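PDB 5HZD: terminal uridylyltransferase 1 from Trypanosoma brucei, which catalyses the metal-dependent addition of uridines from UTP to the 3'-hydroxyl of guide RNAs, ribosomal RNAs and some mRNAs in mitochondrial RNA editing. Local coordinates for residues L300-L305 against P354-L359; N340-Y345 against N415-N420. All blocks are in the same frame, centred on the assembly; numbering follows the deposited sequence. Where two conformers were deposited one is given.

Contact 1: L300-L305 against P354-L359; sequences LRKYLL and PYVDPL
Tyr-303, near the C-terminal end of helix 292-304, reaches across to the extended loop 354-359 around Val-356, a helix-to-loop contact in the helical part of a nucleotidyltransferase of the polymerase beta-like superfamily. Beyond CB and CG, the ring meets the loop first at CD1, 4.1 Å from Val-356 CG2. Next along, CE1 comes within 3.5 Å of Pro-354 O. Val-356 CB lies over one face of the ring, offset from the centre toward the rim: its C-H makes a CH-pi contact, with CB 3.9 Å from the ring centroid, and the closest carbon pair is Tyr-303 CZ to Val-356 CB at 3.5 Å. At the tip, OH accepts a hydrogen bond from Val-356 N (2.9 Å, 156° at the hydrogen), and the same Tyr-303 OH lies 2.7 Å from Val-356 O. A tyrosine suits this place because its flat face packs against an aliphatic branch while its hydroxyl serves a peptide N-H of a buried residue.

Val-356 has CG1 anti to its backbone N (chi1 179°), the branch that meets Lys-302, while CG2 lies by the tyrosine ring. A beta-branched valine suits the spot, since one short side chain serves both neighbours. The lysine touches CG1 with CD and CE, and a bend at chi4 (64°) turns NZ aside. On this side the closest pair is Lys-302 CD to Val-356 CG1, 3.8 Å apart.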
ATOM      1  N   LEU A 300      -3.585  -3.506   9.652  1.00 12.18           N
ATOM      2  CA  LEU A 300      -2.708  -2.353   9.868  1.00 12.21           C
ATOM      3  C   LEU A 300      -3.512  -1.195  10.399  1.00 10.80           C
ATOM      4  O   LEU A 300      -3.077  -0.544  11.343  1.00 12.24           O
ATOM      5  CB  LEU A 300      -1.953  -1.925   8.595  1.00 10.71           C
ATOM      6  CG  LEU A 300      -0.946  -2.950   8.037  1.00 14.99           C
ATOM      7  CD1 LEU A 300      -0.278  -2.396   6.834  1.00 16.92           C
ATOM      8  CD2 LEU A 300       0.127  -3.275   9.079  1.00 17.64           C
ATOM      9  N   ARG A 301      -4.684  -0.927   9.812  1.00 10.87           N
ATOM     10  CA  ARG A 301      -5.469   0.236  10.238  0.67 11.06           C
ATOM     11  C   ARG A 301      -5.848   0.169  11.710  1.00 11.37           C
ATOM     12  O   ARG A 301      -5.727   1.173  12.452  1.00 13.17           O
ATOM     13  CB  ARG A 301      -6.722   0.364   9.369  0.67 12.50           C
ATOM     14  CG  ARG A 301      -7.458   1.650   9.593  0.67 11.62           C
ATOM     15  CD  ARG A 301      -8.748   1.662   8.795  0.67 13.02           C
ATOM     16  NE  ARG A 301      -9.548   2.804   9.226  0.67 19.55           N
ATOM     17  CZ  ARG A 301     -10.417   2.797  10.249  0.67 16.31           C
ATOM     18  NH1 ARG A 301     -10.662   1.686  10.948  0.67 22.76           N
ATOM     19  NH2 ARG A 301     -11.053   3.914  10.573  0.67 17.68           N
ATOM     20  N   LYS A 302      -6.271  -1.003  12.171  1.00 11.53           N
ATOM     21  CA  LYS A 302      -6.676  -1.157  13.559  1.00 13.41           C
ATOM     22  C   LYS A 302      -5.509  -0.863  14.506  1.00 13.08           C
ATOM     23  O   LYS A 302      -5.653  -0.097  15.470  1.00 14.02           O
ATOM     24  CB  LYS A 302      -7.215  -2.569  13.754  1.00 15.09           C
ATOM     25  CG  LYS A 302      -7.866  -2.787  15.085  1.00 17.36           C
ATOM     26  CD  LYS A 302      -8.616  -4.122  15.089  1.00 22.46           C
ATOM     27  CE  LYS A 302      -9.277  -4.390  16.433  1.00 29.00           C
ATOM     28  NZ  LYS A 302     -10.343  -3.397  16.791  1.00 30.25           N
ATOM     29  N   TYR A 303      -4.341  -1.421  14.210  1.00 11.78           N
ATOM     30  CA  TYR A 303      -3.165  -1.098  15.007  1.00 12.08           C
ATOM     31  C   TYR A 303      -2.755   0.377  14.930  1.00 12.69           C
ATOM     32  O   TYR A 303      -2.495   1.016  15.962  1.00 14.39           O
ATOM     33  CB  TYR A 303      -1.988  -1.966  14.546  1.00 11.34           C
ATOM     34  CG  TYR A 303      -1.885  -3.303  15.233  1.00 11.53           C
ATOM     35  CD1 TYR A 303      -1.599  -3.372  16.601  1.00 12.14           C
ATOM     36  CD2 TYR A 303      -1.973  -4.489  14.517  1.00 11.48           C
ATOM     37  CE1 TYR A 303      -1.424  -4.606  17.242  1.00 12.02           C
ATOM     38  CE2 TYR A 303      -1.804  -5.743  15.173  1.00 11.72           C
ATOM     39  CZ  TYR A 303      -1.527  -5.764  16.521  1.00 13.28           C
ATOM     40  OH  TYR A 303      -1.333  -6.990  17.147  1.00 14.55           O
ATOM     41  N   LEU A 304      -2.682   0.919  13.724  1.00 11.26           N
ATOM     42  CA  LEU A 304      -2.065   2.242  13.583  1.00 11.40           C
ATOM     43  C   LEU A 304      -2.965   3.373  14.066  1.00 11.50           C
ATOM     44  O   LEU A 304      -2.479   4.460  14.395  1.00 13.48           O
ATOM     45  CB  LEU A 304      -1.645   2.455  12.130  1.00 11.47           C
ATOM     46  CG  LEU A 304      -0.548   1.498  11.647  1.00 13.05           C
ATOM     47  CD1 LEU A 304      -0.194   1.855  10.238  1.00 13.81           C
ATOM     48  CD2 LEU A 304       0.718   1.593  12.531  1.00 14.93           C
ATOM     49  N   LEU A 305      -4.261   3.130  14.156  1.00 12.83           N
ATOM     50  CA  LEU A 305      -5.149   4.135  14.744  1.00 13.02           C
ATOM     51  C   LEU A 305      -5.160   4.123  16.275  1.00 14.56           C
ATOM     52  O   LEU A 305      -5.776   4.987  16.915  1.00 18.10           O
ATOM     53  CB  LEU A 305      -6.583   3.963  14.223  1.00 13.85           C
ATOM     54  CG  LEU A 305      -6.840   4.393  12.789  1.00 21.69           C
ATOM     55  CD1 LEU A 305      -8.303   4.081  12.483  1.00 28.14           C
ATOM     56  CD2 LEU A 305      -6.532   5.895  12.583  1.00 25.15           C
ATOM     57  N   PRO A 354      -2.477  -1.691  22.243  1.00 18.37           N
ATOM     58  CA  PRO A 354      -2.979  -3.009  22.643  1.00 18.16           C
ATOM     59  C   PRO A 354      -2.694  -4.066  21.579  1.00 17.70           C
ATOM     60  O   PRO A 354      -2.625  -3.798  20.380  1.00 15.95           O
ATOM     61  CB  PRO A 354      -4.499  -2.787  22.757  1.00 20.55           C
ATOM     62  CG  PRO A 354      -4.657  -1.326  23.010  1.00 21.37           C
ATOM     63  CD  PRO A 354      -3.568  -0.702  22.146  1.00 18.18           C
ATOM     64  N   TYR A 355      -2.527  -5.308  22.028  1.00 14.96           N
ATOM     65  CA  TYR A 355      -2.396  -6.411  21.077  1.00 16.72           C
ATOM     66  C   TYR A 355      -3.688  -6.647  20.285  1.00 17.64           C
ATOM     67  O   TYR A 355      -4.794  -6.564  20.843  1.00 18.91           O
ATOM     68  CB  TYR A 355      -1.992  -7.693  21.845  1.00 15.27           C
ATOM     69  CG  TYR A 355      -1.929  -8.893  20.940  1.00 15.23           C
ATOM     70  CD1 TYR A 355      -0.866  -9.043  20.049  1.00 15.23           C
ATOM     71  CD2 TYR A 355      -2.938  -9.862  20.954  1.00 16.76           C
ATOM     72  CE1 TYR A 355      -0.823 -10.117  19.176  1.00 13.42           C
ATOM     73  CE2 TYR A 355      -2.886 -10.960  20.077  1.00 15.96           C
ATOM     74  CZ  TYR A 355      -1.824 -11.061  19.203  1.00 14.65           C
ATOM     75  OH  TYR A 355      -1.792 -12.138  18.355  1.00 18.57           O
ATOM     76  N   VAL A 356      -3.552  -6.930  18.990  1.00 17.26           N
ATOM     77  CA  VAL A 356      -4.684  -7.364  18.167  1.00 16.50           C
ATOM     78  C   VAL A 356      -4.319  -8.683  17.487  1.00 16.79           C
ATOM     79  O   VAL A 356      -3.313  -8.755  16.758  1.00 17.58           O
ATOM     80  CB  VAL A 356      -4.986  -6.354  17.048  1.00 14.97           C
ATOM     81  CG1 VAL A 356      -6.164  -6.848  16.185  1.00 19.83           C
ATOM     82  CG2 VAL A 356      -5.284  -4.980  17.610  1.00 19.35           C
ATOM     83  N   ASP A 357      -5.110  -9.728  17.718  1.00 20.08           N
ATOM     84  CA  ASP A 357      -4.861 -10.986  17.014  1.00 21.53           C
ATOM     85  C   ASP A 357      -5.247 -10.823  15.543  1.00 18.80           C
ATOM     86  O   ASP A 357      -6.366 -10.373  15.247  1.00 20.28           O
ATOM     87  CB  ASP A 357      -5.674 -12.105  17.653  1.00 20.41           C
ATOM     88  CG  ASP A 357      -5.234 -13.486  17.192  1.00 27.40           C
ATOM     89  OD1 ASP A 357      -4.940 -13.670  15.996  1.00 23.43           O
ATOM     90  OD2 ASP A 357      -5.168 -14.407  18.040  1.00 32.00           O
ATOM     91  N   PRO A 358      -4.339 -11.152  14.607  1.00 18.90           N
ATOM     92  CA  PRO A 358      -4.755 -11.057  13.201  1.00 18.21           C
ATOM     93  C   PRO A 358      -6.084 -11.784  12.911  1.00 19.49           C
ATOM     94  O   PRO A 358      -6.845 -11.319  12.059  1.00 20.11           O
ATOM     95  CB  PRO A 358      -3.569 -11.671  12.455  1.00 17.70           C
ATOM     96  CG  PRO A 358      -2.370 -11.231  13.337  1.00 16.96           C
ATOM     97  CD  PRO A 358      -2.906 -11.507  14.723  1.00 17.32           C
ATOM     98  N   LEU A 359      -6.391 -12.837  13.646  1.00 17.23           N
ATOM     99  CA  LEU A 359      -7.657 -13.577  13.452  1.00 19.64           C
ATOM    100  C   LEU A 359      -8.929 -12.787  13.776  1.00 21.64           C
ATOM    101  O   LEU A 359     -10.033 -13.194  13.390  1.00 23.85           O
ATOM    102  CB  LEU A 359      -7.635 -14.894  14.233  1.00 24.09           C
ATOM    103  CG  LEU A 359      -6.542 -15.867  13.757  1.00 30.00           C
ATOM    104  CD1 LEU A 359      -6.684 -17.211  14.432  1.00 32.64           C
ATOM    105  CD2 LEU A 359      -6.538 -16.019  12.240  1.00 35.88           C
TER

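Contact 2: N340-Y345 against N415-N420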
ATOM      1  N   ASN A 340       6.193  -2.116   8.498  1.00 11.49           N
ATOM      2  CA  ASN A 340       5.071  -1.792   9.384  1.00 11.66           C
ATOM      3  C   ASN A 340       4.919  -2.839  10.490  1.00 10.46           C
ATOM      4  O   ASN A 340       4.602  -2.505  11.644  1.00 10.57           O
ATOM      5  CB  ASN A 340       3.764  -1.695   8.591  1.00 11.42           C
ATOM      6  CG  ASN A 340       3.549  -0.340   7.978  1.00 16.51           C
ATOM      7  OD1 ASN A 340       3.840   0.681   8.587  1.00 16.59           O
ATOM      8  ND2 ASN A 340       3.027  -0.322   6.755  1.00 17.38           N
ATOM      9  N   ILE A 341       5.166  -4.118  10.163  1.00 10.51           N
ATOM     10  CA  ILE A 341       5.088  -5.146  11.190  0.77 10.70           C
ATOM     11  C   ILE A 341       6.193  -4.944  12.237  1.00 10.85           C
ATOM     12  O   ILE A 341       5.938  -5.108  13.440  1.00 11.32           O
ATOM     13  CB  ILE A 341       5.103  -6.559  10.587  0.77 10.79           C
ATOM     14  CG1 ILE A 341       3.806  -6.763   9.793  0.77 12.72           C
ATOM     15  CG2 ILE A 341       5.251  -7.634  11.692  0.77 11.07           C
ATOM     16  CD1 ILE A 341       3.873  -7.917   8.783  0.77 12.48           C
ATOM     17  N   MET A 342       7.403  -4.590  11.805  1.00 11.13           N
ATOM     18  CA  MET A 342       8.450  -4.281  12.764  1.00 11.01           C
ATOM     19  C   MET A 342       8.003  -3.168  13.714  1.00 11.03           C
ATOM     20  O   MET A 342       8.209  -3.260  14.914  1.00 11.22           O
ATOM     21  CB  MET A 342       9.743  -3.829  12.074  1.00 12.63           C
ATOM     22  CG  MET A 342      10.443  -4.938  11.319  1.00 11.87           C
ATOM     23  SD  MET A 342      12.028  -4.370  10.680  1.00 15.10           S
ATOM     24  CE  MET A 342      12.932  -4.006  12.180  1.00 15.46           C
ATOM     25  N   TRP A 343       7.423  -2.103  13.180  1.00 10.88           N
ATOM     26  CA  TRP A 343       7.020  -0.980  14.011  1.00 10.95           C
ATOM     27  C   TRP A 343       5.912  -1.392  14.956  1.00 11.79           C
ATOM     28  O   TRP A 343       5.964  -1.113  16.156  1.00 11.25           O
ATOM     29  CB  TRP A 343       6.565   0.129  13.047  1.00 11.31           C
ATOM     30  CG  TRP A 343       5.861   1.327  13.635  1.00 10.88           C
ATOM     31  CD1 TRP A 343       4.617   1.776  13.285  1.00 10.82           C
ATOM     32  CD2 TRP A 343       6.396   2.314  14.546  1.00 11.09           C
ATOM     33  NE1 TRP A 343       4.328   2.953  13.961  1.00 11.02           N
ATOM     34  CE2 TRP A 343       5.409   3.301  14.724  1.00 13.53           C
ATOM     35  CE3 TRP A 343       7.600   2.432  15.246  1.00 11.70           C
ATOM     36  CZ2 TRP A 343       5.587   4.404  15.551  1.00 11.90           C
ATOM     37  CZ3 TRP A 343       7.778   3.549  16.072  1.00 13.83           C
ATOM     38  CH2 TRP A 343       6.766   4.501  16.235  1.00 11.58           C
ATOM     39  N   ILE A 344       4.906  -2.080  14.445  1.00 10.95           N
ATOM     40  CA  ILE A 344       3.776  -2.457  15.306  1.00 11.11           C
ATOM     41  C   ILE A 344       4.202  -3.458  16.386  1.00 11.36           C
ATOM     42  O   ILE A 344       3.759  -3.359  17.535  1.00 11.59           O
ATOM     43  CB  ILE A 344       2.675  -3.052  14.478  1.00 11.02           C
ATOM     44  CG1 ILE A 344       2.072  -1.926  13.638  1.00 10.94           C
ATOM     45  CG2 ILE A 344       1.598  -3.639  15.372  1.00 11.58           C
ATOM     46  CD1 ILE A 344       1.180  -2.445  12.497  1.00 11.66           C
ATOM     47  N   TYR A 345       5.063  -4.415  16.025  1.00 11.35           N
ATOM     48  CA  TYR A 345       5.529  -5.393  17.021  1.00 11.63           C
ATOM     49  C   TYR A 345       6.231  -4.673  18.160  1.00 12.61           C
ATOM     50  O   TYR A 345       6.002  -4.981  19.335  1.00 12.09           O
ATOM     51  CB  TYR A 345       6.473  -6.416  16.379  1.00 11.64           C
ATOM     52  CG  TYR A 345       7.101  -7.370  17.355  1.00 12.25           C
ATOM     53  CD1 TYR A 345       6.391  -8.460  17.838  1.00 12.92           C
ATOM     54  CD2 TYR A 345       8.418  -7.167  17.785  1.00 12.95           C
ATOM     55  CE1 TYR A 345       6.990  -9.367  18.763  1.00 12.61           C
ATOM     56  CE2 TYR A 345       9.016  -8.053  18.676  1.00 12.43           C
ATOM     57  CZ  TYR A 345       8.295  -9.132  19.157  1.00 13.46           C
ATOM     58  OH  TYR A 345       8.870  -9.998  20.061  1.00 14.45           O
ATOM     59  N   ASN A 415      14.642 -15.099  18.178  1.00 14.75           N
ATOM     60  CA  ASN A 415      13.223 -14.774  18.188  1.00 14.29           C
ATOM     61  C   ASN A 415      12.715 -14.262  16.848  1.00 13.85           C
ATOM     62  O   ASN A 415      13.489 -13.982  15.946  1.00 13.76           O
ATOM     63  CB  ASN A 415      12.933 -13.738  19.276  1.00 19.81           C
ATOM     64  CG  ASN A 415      13.109 -14.304  20.686  1.00 20.63           C
ATOM     65  OD1 ASN A 415      13.078 -15.537  20.910  1.00 17.80           O
ATOM     66  ND2 ASN A 415      13.266 -13.404  21.656  1.00 17.57           N
ATOM     67  N   VAL A 416      11.403 -14.141  16.747  1.00 15.35           N
ATOM     68  CA  VAL A 416      10.760 -13.767  15.498  1.00 13.26           C
ATOM     69  C   VAL A 416       9.860 -12.581  15.772  1.00 13.93           C
ATOM     70  O   VAL A 416       9.117 -12.576  16.754  1.00 13.09           O
ATOM     71  CB  VAL A 416       9.854 -14.922  15.025  1.00 13.43           C
ATOM     72  CG1 VAL A 416       9.068 -14.518  13.741  1.00 13.27           C
ATOM     73  CG2 VAL A 416      10.671 -16.221  14.821  1.00 13.89           C
ATOM     74  N   ILE A 417       9.907 -11.582  14.900  1.00 12.53           N
ATOM     75  CA  ILE A 417       8.963 -10.449  14.964  1.00 12.21           C
ATOM     76  C   ILE A 417       7.617 -10.971  14.495  1.00 12.15           C
ATOM     77  O   ILE A 417       7.462 -11.345  13.330  1.00 13.20           O
ATOM     78  CB  ILE A 417       9.472  -9.317  14.061  1.00 11.91           C
ATOM     79  CG1 ILE A 417      10.844  -8.813  14.563  1.00 12.04           C
ATOM     80  CG2 ILE A 417       8.477  -8.151  14.026  1.00 11.62           C
ATOM     81  CD1 ILE A 417      11.496  -7.710  13.699  1.00 12.40           C
ATOM     82  N   SER A 418       6.641 -11.061  15.394  1.00 12.41           N
ATOM     83  CA  SER A 418       5.392 -11.713  15.036  1.00 12.33           C
ATOM     84  C   SER A 418       4.224 -11.108  15.780  1.00 12.80           C
ATOM     85  O   SER A 418       4.302 -10.863  16.996  1.00 12.51           O
ATOM     86  CB  SER A 418       5.452 -13.219  15.352  1.00 12.76           C
ATOM     87  OG  SER A 418       4.182 -13.787  15.040  1.00 15.98           O
ATOM     88  N   LEU A 419       3.152 -10.836  15.033  1.00 12.15           N
ATOM     89  CA  LEU A 419       1.900 -10.355  15.629  1.00 12.22           C
ATOM     90  C   LEU A 419       0.918 -11.500  15.799  1.00 12.57           C
ATOM     91  O   LEU A 419      -0.227 -11.288  16.195  1.00 14.19           O
ATOM     92  CB  LEU A 419       1.267  -9.263  14.742  1.00 11.87           C
ATOM     93  CG  LEU A 419       2.174  -8.080  14.420  1.00 12.09           C
ATOM     94  CD1 LEU A 419       1.405  -7.156  13.477  1.00 14.85           C
ATOM     95  CD2 LEU A 419       2.525  -7.418  15.718  1.00 17.25           C
ATOM     96  N   ASN A 420       1.336 -12.746  15.567  1.00 12.80           N
ATOM     97  CA  ASN A 420       0.371 -13.834  15.615  1.00 13.28           C
ATOM     98  C   ASN A 420       0.086 -14.331  17.014  1.00 13.98           C
ATOM     99  O   ASN A 420      -0.820 -15.158  17.210  1.00 18.44           O
ATOM    100  CB  ASN A 420       0.838 -15.021  14.769  1.00 15.31           C
ATOM    101  CG  ASN A 420       0.714 -14.755  13.304  1.00 22.08           C
ATOM    102  OD1 ASN A 420       1.555 -14.111  12.721  1.00 22.78           O
ATOM    103  ND2 ASN A 420      -0.376 -15.218  12.702  1.00 30.96           N
TER
HETATM  104  O   HOH W   1       8.217 -12.478  19.285  1.00 20.56           O
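Tyr-345 and Ile-417 meet through their first torsions: CG of Tyr-345 is anti to its backbone N (chi1 174°), and with chi1 of Ile-417 at -62° its CG2 is likewise anti to the backbone N. The two side chains cross obliquely, Ile-417 CG2 pressing on Tyr-345 CB at 3.5 Å and on CG just beyond. The backbone of the isoleucine covers the ring itself: its CA stands over the centre of one face, 4.2 Å from the centroid and 3° off the normal, a CH-pi contact. At the ring edge, near its plane, Ser-418 O lies 3.3 Å from Tyr-345 CD1. A water donates to Val-416 O at 2.7 Å and lies 2.7 Å from Tyr-345 OH. Tyrosine suits the place because its ring takes the isoleucine on its face while its hydroxyl reaches this water.

Other aliphatic side chains complete the contact. Leu-419 lays CD2 against Tyr-345 CA and against Ile-344 CG2 (3.9 Å), the Leu-419 and Ile-344 side chains crossing at about a right angle. Leu-419 CG packs on Ile-341 CG2, while CG of the unbranched Met-342 meets Ile-417 CD1. Ser-418 OG accepts from Asn-420 N, an ST turn, and also bonds Glu-466 of the proposed nucleotide recognition motif. This is a buried helix-to-extended-segment interface in the helical part of this Cid1-like nucleotidyltransferase, joining helix 336-349, which begins with the UTP-binding residues Ser-336 and Tyr-337, to the chain beside that motif.

Contacts 1 and 2 lie side by side, their centres about 11 Å apart, and their segments alternate along the chain. They touch directly: Tyr-355 OH is 2.8 Å from Leu-419 O, a probable hydrogen bond, and helix 292-304 in contact 1 rests on helix 336-349 in contact 2, with Leu-300 and Tyr-303 touching Ile-344 and Tyr-303 also touching Val-348. Both helices carry UTP-binding residues at their N-terminal ends. The side chain of Tyr-337 is about 4 Å from that of Ile-341 in contact 2 and about 9 Å from that of Tyr-303 in contact 1. Segments 354-359 and 415-420 also bond the proposed nucleotide recognition motif: Pro-358 O pairs with Tyr-469 OH, and Asn-420 ND2 with Pro-468 O.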